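Local coordinates for LPXTG-motif cell wall anchor domain protein (Mobiluncus mulieris, PDB 5U5O) that probably mediates bacterial adhesion as part of a giant adhesin whose Ig-like domains carry intramolecular disulfide, isopeptide and ester bond cross-links, at residues Trp180-Tyr194 with Val234-Thr246. Sequence-based numbering, arbitrary orientation. Where two conformers were deposited one is given.
Sequences WEDAFAKVARPEASY and VQGAVNQAGLKDT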
ATOM      1  N   TRP A 180      -5.356  10.051  44.266  1.00 13.24           N
ATOM      2  CA  TRP A 180      -4.953  11.453  44.487  1.00 13.49           C
ATOM      3  C   TRP A 180      -5.115  11.840  45.957  1.00 14.17           C
ATOM      4  O   TRP A 180      -6.098  11.428  46.602  1.00 15.84           O
ATOM      5  CB  TRP A 180      -5.800  12.397  43.630  1.00 14.57           C
ATOM      6  CG  TRP A 180      -5.258  13.775  43.551  1.00 13.70           C
ATOM      7  CD1 TRP A 180      -5.579  14.838  44.325  1.00 15.51           C
ATOM      8  CD2 TRP A 180      -4.314  14.255  42.589  1.00 13.60           C
ATOM      9  NE1 TRP A 180      -4.869  15.943  43.950  1.00 16.52           N
ATOM     10  CE2 TRP A 180      -4.088  15.611  42.876  1.00 14.96           C
ATOM     11  CE3 TRP A 180      -3.608  13.663  41.526  1.00 13.79           C
ATOM     12  CZ2 TRP A 180      -3.201  16.395  42.125  1.00 15.08           C
ATOM     13  CZ3 TRP A 180      -2.727  14.436  40.783  1.00 13.77           C
ATOM     14  CH2 TRP A 180      -2.534  15.786  41.083  1.00 15.27           C
ATOM     15  N   GLU A 181      -4.191  12.601  46.528  1.00 14.51           N
ATOM     16  CA  GLU A 181      -4.324  13.078  47.919  1.00 13.50           C
ATOM     17  C   GLU A 181      -3.960  14.571  47.950  1.00 14.26           C
ATOM     18  O   GLU A 181      -2.812  14.940  47.667  1.00 16.14           O
ATOM     19  CB  GLU A 181      -3.410  12.293  48.859  1.00 13.68           C
ATOM     20  CG  GLU A 181      -3.375  12.783  50.309  1.00 14.30           C
ATOM     21  CD  GLU A 181      -4.742  13.107  50.891  1.00 14.81           C
ATOM     22  OE1 GLU A 181      -5.605  12.197  50.913  1.00 17.79           O
ATOM     23  OE2 GLU A 181      -4.933  14.274  51.327  1.00 16.36           O
ATOM     24  N   ASP A 182      -4.935  15.416  48.277  1.00 14.16           N
ATOM     25  CA  ASP A 182      -4.720  16.878  48.330  1.00 14.41           C
ATOM     26  C   ASP A 182      -3.600  17.272  49.296  1.00 14.80           C
ATOM     27  O   ASP A 182      -2.958  18.278  49.092  1.00 17.64           O
ATOM     28  CB  ASP A 182      -5.987  17.608  48.797  1.00 15.16           C
ATOM     29  CG  ASP A 182      -7.152  17.435  47.872  1.00 16.92           C
ATOM     30  OD1 ASP A 182      -6.973  17.079  46.700  1.00 21.22           O
ATOM     31  OD2 ASP A 182      -8.292  17.688  48.309  1.00 20.17           O
ATOM     32  N   ALA A 183      -3.376  16.515  50.372  1.00 15.33           N
ATOM     33  CA  ALA A 183      -2.310  16.876  51.319  1.00 15.56           C
ATOM     34  C   ALA A 183      -0.940  16.912  50.685  1.00 16.21           C
ATOM     35  O   ALA A 183      -0.095  17.677  51.110  1.00 19.10           O
ATOM     36  CB  ALA A 183      -2.290  15.941  52.519  1.00 15.07           C
ATOM     37  N   PHE A 184      -0.727  16.047  49.698  1.00 16.83           N
ATOM     38  CA  PHE A 184       0.574  15.915  49.066  1.00 16.28           C
ATOM     39  C   PHE A 184       0.695  16.583  47.701  1.00 15.42           C
ATOM     40  O   PHE A 184       1.809  16.848  47.259  1.00 18.26           O
ATOM     41  CB  PHE A 184       0.941  14.445  48.940  1.00 16.38           C
ATOM     42  CG  PHE A 184       0.974  13.722  50.264  1.00 17.16           C
ATOM     43  CD1 PHE A 184       1.925  14.060  51.224  1.00 19.69           C
ATOM     44  CD2 PHE A 184       0.056  12.723  50.565  1.00 17.27           C
ATOM     45  CE1 PHE A 184       1.959  13.418  52.452  1.00 21.12           C
ATOM     46  CE2 PHE A 184       0.090  12.076  51.792  1.00 18.99           C
ATOM     47  CZ  PHE A 184       1.042  12.417  52.739  1.00 20.00           C
ATOM     48  N   ALA A 185      -0.434  16.858  47.044  1.00 15.36           N
ATOM     49  CA  ALA A 185      -0.416  17.371  45.673  1.00 15.86           C
ATOM     50  C   ALA A 185       0.165  18.777  45.569  1.00 16.84           C
ATOM     51  O   ALA A 185       0.020  19.581  46.480  1.00 20.49           O
ATOM     52  CB  ALA A 185      -1.813  17.353  45.082  1.00 17.29           C
ATOM     53  N   LYS A 186       0.804  19.058  44.438  1.00 15.70           N
ATOM     54  CA  LYS A 186       1.377  20.364  44.164  1.00 17.95           C
ATOM     55  C   LYS A 186       0.620  21.168  43.113  1.00 18.28           C
ATOM     56  O   LYS A 186       1.013  22.300  42.780  1.00 20.42           O
ATOM     57  CB  LYS A 186       2.821  20.180  43.715  1.00 21.26           C
ATOM     58  CG  LYS A 186       3.696  19.417  44.695  1.00 25.95           C
ATOM     59  CD  LYS A 186       3.709  20.047  46.083  1.00 31.76           C
ATOM     60  CE  LYS A 186       4.798  19.440  46.952  1.00 40.17           C
ATOM     61  NZ  LYS A 186       4.671  17.959  47.066  1.00 45.73           N
ATOM     62  N   VAL A 187      -0.400  20.555  42.529  0.70 17.64           N
ATOM     63  CA  VAL A 187      -1.324  21.214  41.616  0.70 17.82           C
ATOM     64  C   VAL A 187      -2.725  20.746  41.941  0.70 16.66           C
ATOM     65  O   VAL A 187      -2.906  19.728  42.630  0.70 17.49           O
ATOM     66  CB  VAL A 187      -1.044  20.878  40.126  0.70 16.39           C
ATOM     67  CG1 VAL A 187       0.263  21.497  39.644  0.70 18.96           C
ATOM     68  CG2 VAL A 187      -1.087  19.368  39.862  0.70 14.81           C
ATOM     69  N   ALA A 188      -3.711  21.455  41.408  1.00 16.47           N
ATOM     70  CA  ALA A 188      -5.098  20.990  41.505  1.00 14.52           C
ATOM     71  C   ALA A 188      -5.270  19.769  40.605  1.00 14.65           C
ATOM     72  O   ALA A 188      -4.761  19.724  39.482  1.00 16.89           O
ATOM     73  CB  ALA A 188      -6.066  22.082  41.087  1.00 18.93           C
ATOM     74  N   ARG A 189      -5.995  18.781  41.103  1.00 14.47           N
ATOM     75  CA  ARG A 189      -6.210  17.544  40.363  1.00 13.51           C
ATOM     76  C   ARG A 189      -6.646  17.742  38.898  1.00 14.25           C
ATOM     77  O   ARG A 189      -6.055  17.124  38.025  1.00 15.69           O
ATOM     78  CB  ARG A 189      -7.185  16.632  41.128  1.00 13.00           C
ATOM     79  CG  ARG A 189      -7.402  15.273  40.496  1.00 12.08           C
ATOM     80  CD  ARG A 189      -8.283  14.396  41.361  1.00 12.57           C
ATOM     81  NE  ARG A 189      -8.471  13.125  40.685  1.00 13.61           N
ATOM     82  CZ  ARG A 189      -8.929  12.009  41.263  1.00 15.16           C
ATOM     83  NH1 ARG A 189      -9.264  11.963  42.565  1.00 19.18           N
ATOM     84  NH2 ARG A 189      -9.033  10.915  40.527  1.00 16.79           N
ATOM     85  N   PRO A 190      -7.647  18.615  38.616  1.00 15.61           N
ATOM     86  CA  PRO A 190      -8.099  18.751  37.220  1.00 16.23           C
ATOM     87  C   PRO A 190      -7.116  19.527  36.336  1.00 16.75           C
ATOM     88  O   PRO A 190      -7.299  19.581  35.124  1.00 18.50           O
ATOM     89  CB  PRO A 190      -9.417  19.526  37.310  1.00 19.13           C
ATOM     90  CG  PRO A 190      -9.750  19.608  38.748  1.00 20.92           C
ATOM     91  CD  PRO A 190      -8.541  19.301  39.570  1.00 15.21           C
ATOM     92  N   GLU A 191      -6.089  20.119  36.940  1.00 15.27           N
ATOM     93  CA  GLU A 191      -5.047  20.822  36.184  1.00 15.12           C
ATOM     94  C   GLU A 191      -3.795  19.993  35.973  1.00 15.27           C
ATOM     95  O   GLU A 191      -2.916  20.388  35.201  1.00 17.12           O
ATOM     96  CB  GLU A 191      -4.692  22.135  36.880  1.00 16.80           C
ATOM     97  CG  GLU A 191      -5.825  23.147  36.885  1.00 22.98           C
ATOM     98  CD  GLU A 191      -6.328  23.490  35.494  1.00 28.09           C
ATOM     99  OE1 GLU A 191      -5.513  23.519  34.535  1.00 32.43           O
ATOM    100  OE2 GLU A 191      -7.544  23.730  35.349  1.00 35.45           O
ATOM    101  N   ALA A 192      -3.712  18.822  36.584  1.00 14.51           N
ATOM    102  CA  ALA A 192      -2.553  17.979  36.396  1.00 13.84           C
ATOM    103  C   ALA A 192      -2.462  17.603  34.915  1.00 14.49           C
ATOM    104  O   ALA A 192      -3.473  17.320  34.269  1.00 16.14           O
ATOM    105  CB  ALA A 192      -2.649  16.727  37.253  1.00 12.79           C
ATOM    106  N   SER A 193      -1.237  17.635  34.397  1.00 14.98           N
ATOM    107  CA  SER A 193      -0.968  17.409  32.993  1.00 15.25           C
ATOM    108  C   SER A 193       0.062  16.309  32.825  1.00 14.28           C
ATOM    109  O   SER A 193       1.156  16.409  33.362  1.00 15.63           O
ATOM    110  CB  SER A 193      -0.439  18.704  32.402  1.00 17.67           C
ATOM    111  OG  SER A 193      -0.010  18.555  31.071  1.00 22.71           O
ATOM    112  N   TYR A 194      -0.320  15.241  32.134  1.00 12.71           N
ATOM    113  CA  TYR A 194       0.476  14.033  32.053  1.00 11.89           C
ATOM    114  C   TYR A 194       1.071  13.913  30.653  1.00 11.74           C
ATOM    115  O   TYR A 194       0.343  13.892  29.660  1.00 13.64           O
ATOM    116  CB  TYR A 194      -0.401  12.823  32.410  1.00 11.92           C
ATOM    117  CG  TYR A 194      -1.067  12.938  33.802  1.00 12.57           C
ATOM    118  CD1 TYR A 194      -0.334  12.675  34.955  1.00 12.83           C
ATOM    119  CD2 TYR A 194      -2.354  13.439  33.937  1.00 12.48           C
ATOM    120  CE1 TYR A 194      -0.916  12.789  36.215  1.00 13.14           C
ATOM    121  CE2 TYR A 194      -2.961  13.527  35.217  1.00 12.46           C
ATOM    122  CZ  TYR A 194      -2.193  13.256  36.328  1.00 12.93           C
ATOM    123  OH  TYR A 194      -2.719  13.336  37.629  1.00 14.35           O
ATOM    124  N   VAL A 234       6.840   9.777  34.039  1.00 12.22           N
ATOM    125  CA  VAL A 234       6.326   9.371  35.343  1.00 12.07           C
ATOM    126  C   VAL A 234       6.776  10.350  36.426  1.00 12.78           C
ATOM    127  O   VAL A 234       5.982  10.705  37.310  1.00 13.79           O
ATOM    128  CB  VAL A 234       6.715   7.918  35.712  1.00 12.90           C
ATOM    129  CG1 VAL A 234       6.195   7.577  37.102  1.00 12.80           C
ATOM    130  CG2 VAL A 234       6.158   6.940  34.697  1.00 12.19           C
ATOM    131  N   GLN A 235       8.023  10.811  36.346  1.00 13.33           N
ATOM    132  CA  GLN A 235       8.509  11.729  37.366  1.00 13.82           C
ATOM    133  C   GLN A 235       7.710  13.025  37.337  1.00 13.99           C
ATOM    134  O   GLN A 235       7.422  13.592  38.392  1.00 15.51           O
ATOM    135  CB  GLN A 235      10.001  12.035  37.189  1.00 15.80           C
ATOM    136  CG  GLN A 235      10.616  12.827  38.331  1.00 19.20           C
ATOM    137  CD  GLN A 235      10.545  12.093  39.656  1.00 21.41           C
ATOM    138  OE1 GLN A 235      11.046  10.974  39.780  1.00 26.17           O
ATOM    139  NE2 GLN A 235       9.918  12.713  40.652  1.00 20.40           N
ATOM    140  N   GLY A 236       7.337  13.475  36.142  1.00 14.24           N
ATOM    141  CA  GLY A 236       6.488  14.656  36.016  1.00 14.50           C
ATOM    142  C   GLY A 236       5.135  14.456  36.700  1.00 14.43           C
ATOM    143  O   GLY A 236       4.604  15.384  37.301  1.00 16.17           O
ATOM    144  N   ALA A 237       4.568  13.257  36.565  1.00 14.13           N
ATOM    145  CA  ALA A 237       3.321  12.919  37.252  1.00 12.77           C
ATOM    146  C   ALA A 237       3.493  12.900  38.781  1.00 12.84           C
ATOM    147  O   ALA A 237       2.693  13.496  39.501  1.00 14.80           O
ATOM    148  CB  ALA A 237       2.812  11.586  36.751  1.00 12.36           C
ATOM    149  N   VAL A 238       4.555  12.251  39.247  1.00 13.25           N
ATOM    150  CA  VAL A 238       4.913  12.184  40.669  1.00 13.38           C
ATOM    151  C   VAL A 238       5.115  13.586  41.246  1.00 14.35           C
ATOM    152  O   VAL A 238       4.661  13.869  42.351  1.00 16.32           O
ATOM    153  CB  VAL A 238       6.179  11.330  40.886  1.00 13.91           C
ATOM    154  CG1 VAL A 238       6.741  11.450  42.306  1.00 13.89           C
ATOM    155  CG2 VAL A 238       5.883   9.879  40.557  1.00 13.94           C
ATOM    156  N   ASN A 239       5.786  14.465  40.495  1.00 14.95           N
ATOM    157  CA  ASN A 239       6.009  15.816  40.979  1.00 16.51           C
ATOM    158  C   ASN A 239       4.715  16.584  41.233  1.00 17.58           C
ATOM    159  O   ASN A 239       4.629  17.348  42.195  1.00 23.50           O
ATOM    160  CB  ASN A 239       6.903  16.591  40.005  1.00 17.30           C
ATOM    161  CG  ASN A 239       8.328  16.092  39.998  1.00 17.79           C
ATOM    162  OD1 ASN A 239       8.767  15.381  40.904  1.00 20.69           O
ATOM    163  ND2 ASN A 239       9.069  16.481  38.971  1.00 19.50           N
ATOM    164  N   GLN A 240       3.721  16.382  40.372  1.00 15.01           N
ATOM    165  CA  GLN A 240       2.438  17.045  40.491  1.00 14.82           C
ATOM    166  C   GLN A 240       1.570  16.442  41.618  1.00 14.15           C
ATOM    167  O   GLN A 240       0.936  17.179  42.352  1.00 17.41           O
ATOM    168  CB  GLN A 240       1.693  16.997  39.172  1.00 13.18           C
ATOM    169  CG  GLN A 240       2.360  17.845  38.096  1.00 13.77           C
ATOM    170  CD  GLN A 240       1.727  17.629  36.752  1.00 14.72           C
ATOM    171  OE1 GLN A 240       0.772  18.314  36.392  1.00 15.84           O
ATOM    172  NE2 GLN A 240       2.211  16.611  36.014  1.00 15.53           N
ATOM    173  N   ALA A 241       1.523  15.113  41.730  1.00 12.99           N
ATOM    174  CA  ALA A 241       0.691  14.436  42.726  1.00 13.36           C
ATOM    175  C   ALA A 241       1.295  14.410  44.119  1.00 14.37           C
ATOM    176  O   ALA A 241       0.556  14.250  45.088  1.00 15.78           O
ATOM    177  CB  ALA A 241       0.425  13.019  42.265  1.00 13.75           C
ATOM    178  N   GLY A 242       2.613  14.475  44.234  1.00 15.11           N
ATOM    179  CA  GLY A 242       3.326  14.290  45.493  1.00 15.41           C
ATOM    180  C   GLY A 242       3.279  12.869  46.027  1.00 14.99           C
ATOM    181  O   GLY A 242       3.428  12.641  47.243  1.00 18.14           O
ATOM    182  N   LEU A 243       3.074  11.917  45.120  1.00 15.05           N
ATOM    183  CA  LEU A 243       2.902  10.503  45.454  1.00 14.56           C
ATOM    184  C   LEU A 243       3.544   9.632  44.401  1.00 13.90           C
ATOM    185  O   LEU A 243       3.682  10.042  43.247  1.00 15.27           O
ATOM    186  CB  LEU A 243       1.417  10.128  45.519  1.00 15.48           C
ATOM    187  CG  LEU A 243       0.600  10.726  46.653  1.00 15.52           C
ATOM    188  CD1 LEU A 243      -0.872  10.477  46.379  1.00 16.45           C
ATOM    189  CD2 LEU A 243       1.020  10.145  47.997  1.00 16.23           C
ATOM    190  N   LYS A 244       3.904   8.414  44.804  1.00 14.82           N
ATOM    191  CA  LYS A 244       4.368   7.408  43.868  1.00 16.08           C
ATOM    192  C   LYS A 244       3.259   7.103  42.867  1.00 13.56           C
ATOM    193  O   LYS A 244       2.085   7.167  43.190  1.00 14.92           O
ATOM    194  CB  LYS A 244       4.808   6.132  44.587  1.00 18.28           C
ATOM    195  CG  LYS A 244       6.042   6.309  45.454  1.00 23.50           C
ATOM    196  CD  LYS A 244       6.228   5.127  46.394  1.00 28.85           C
ATOM    197  CE  LYS A 244       7.503   5.267  47.211  1.00 36.95           C
ATOM    198  NZ  LYS A 244       7.382   4.601  48.534  1.00 42.47           N
ATOM    199  N   ASP A 245       3.663   6.785  41.636  1.00 13.60           N
ATOM    200  CA  ASP A 245       2.731   6.524  40.545  1.00 12.86           C
ATOM    201  C   ASP A 245       3.044   5.188  39.918  1.00 13.82           C
ATOM    202  O   ASP A 245       4.115   5.009  39.318  1.00 16.47           O
ATOM    203  CB  ASP A 245       2.851   7.619  39.485  1.00 13.14           C
ATOM    204  CG  ASP A 245       1.750   7.578  38.446  1.00 12.78           C
ATOM    205  OD1 ASP A 245       0.820   6.752  38.500  1.00 13.95           O
ATOM    206  OD2 ASP A 245       1.891   8.411  37.495  1.00 14.43           O
ATOM    207  N   THR A 246       2.100   4.259  40.046  1.00 12.68           N
ATOM    208  CA  THR A 246       2.156   2.992  39.337  1.00 12.12           C
ATOM    209  C   THR A 246       1.253   3.128  38.129  1.00 11.87           C
ATOM    210  O   THR A 246       0.057   3.332  38.269  1.00 12.84           O
ATOM    211  CB  THR A 246       1.703   1.836  40.227  1.00 13.63           C
ATOM    212  OG1 THR A 246       2.556   1.778  41.373  1.00 17.01           O
ATOM    213  CG2 THR A 246       1.810   0.507  39.499  1.00 14.63           C
TER
HETATM  214  O   HOH W   1      -2.095  13.457  44.731  1.00 17.59           O
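The carboxamide of Gln-240 lies against the backbone of Ser-193 and pairs with its N and O. Ser-193 N gives a nearly straight bond to Gln-240 OE1 (2.9 Å, 170° at the hydrogen), while Gln-240 NE2 returns one to Ser-193 O at 2.9 Å. That oxygen lies almost in the amide plane of Gln-240, although the donor stands above the Ser-193 carbonyl plane. A second NE2 bond, to Gly-236 O one turn back in helix 234-241, should, together with the two Ser-193 bonds, fix the amide's rotation. Beyond CG the chain runs extended (chi2 172°), carrying the amide out to Ser-193. The backbone of Gln-240 is held too: Lys-186 N donates to its carbonyl O at 2.8 Å. Within this DUF5979-family domain, the contact thus ties the long loop leading into strand 193-200 to the C-terminal end of the helix that links strands 226-232 and 244-251. At that end Ala-241 CA sits over the six-membered ring of Trp-180, a CH-pi contact 4.2 Å from the centroid, and water 1 lies over the same indole, bridging Glu-181 N and Ala-241 O. Arg-189 CB lies over the opposite face from the water, offset toward the rim. Gly-242, with positive phi, turns the chain out of the helix, and its CA lies 3.5 Å from Phe-184 O in a CA-H...O contact (161° at the hydrogen). Beyond it Leu-243 CD2 meets Phe-184 CD2 at 3.8 Å, the two side chains crossing at about a right angle.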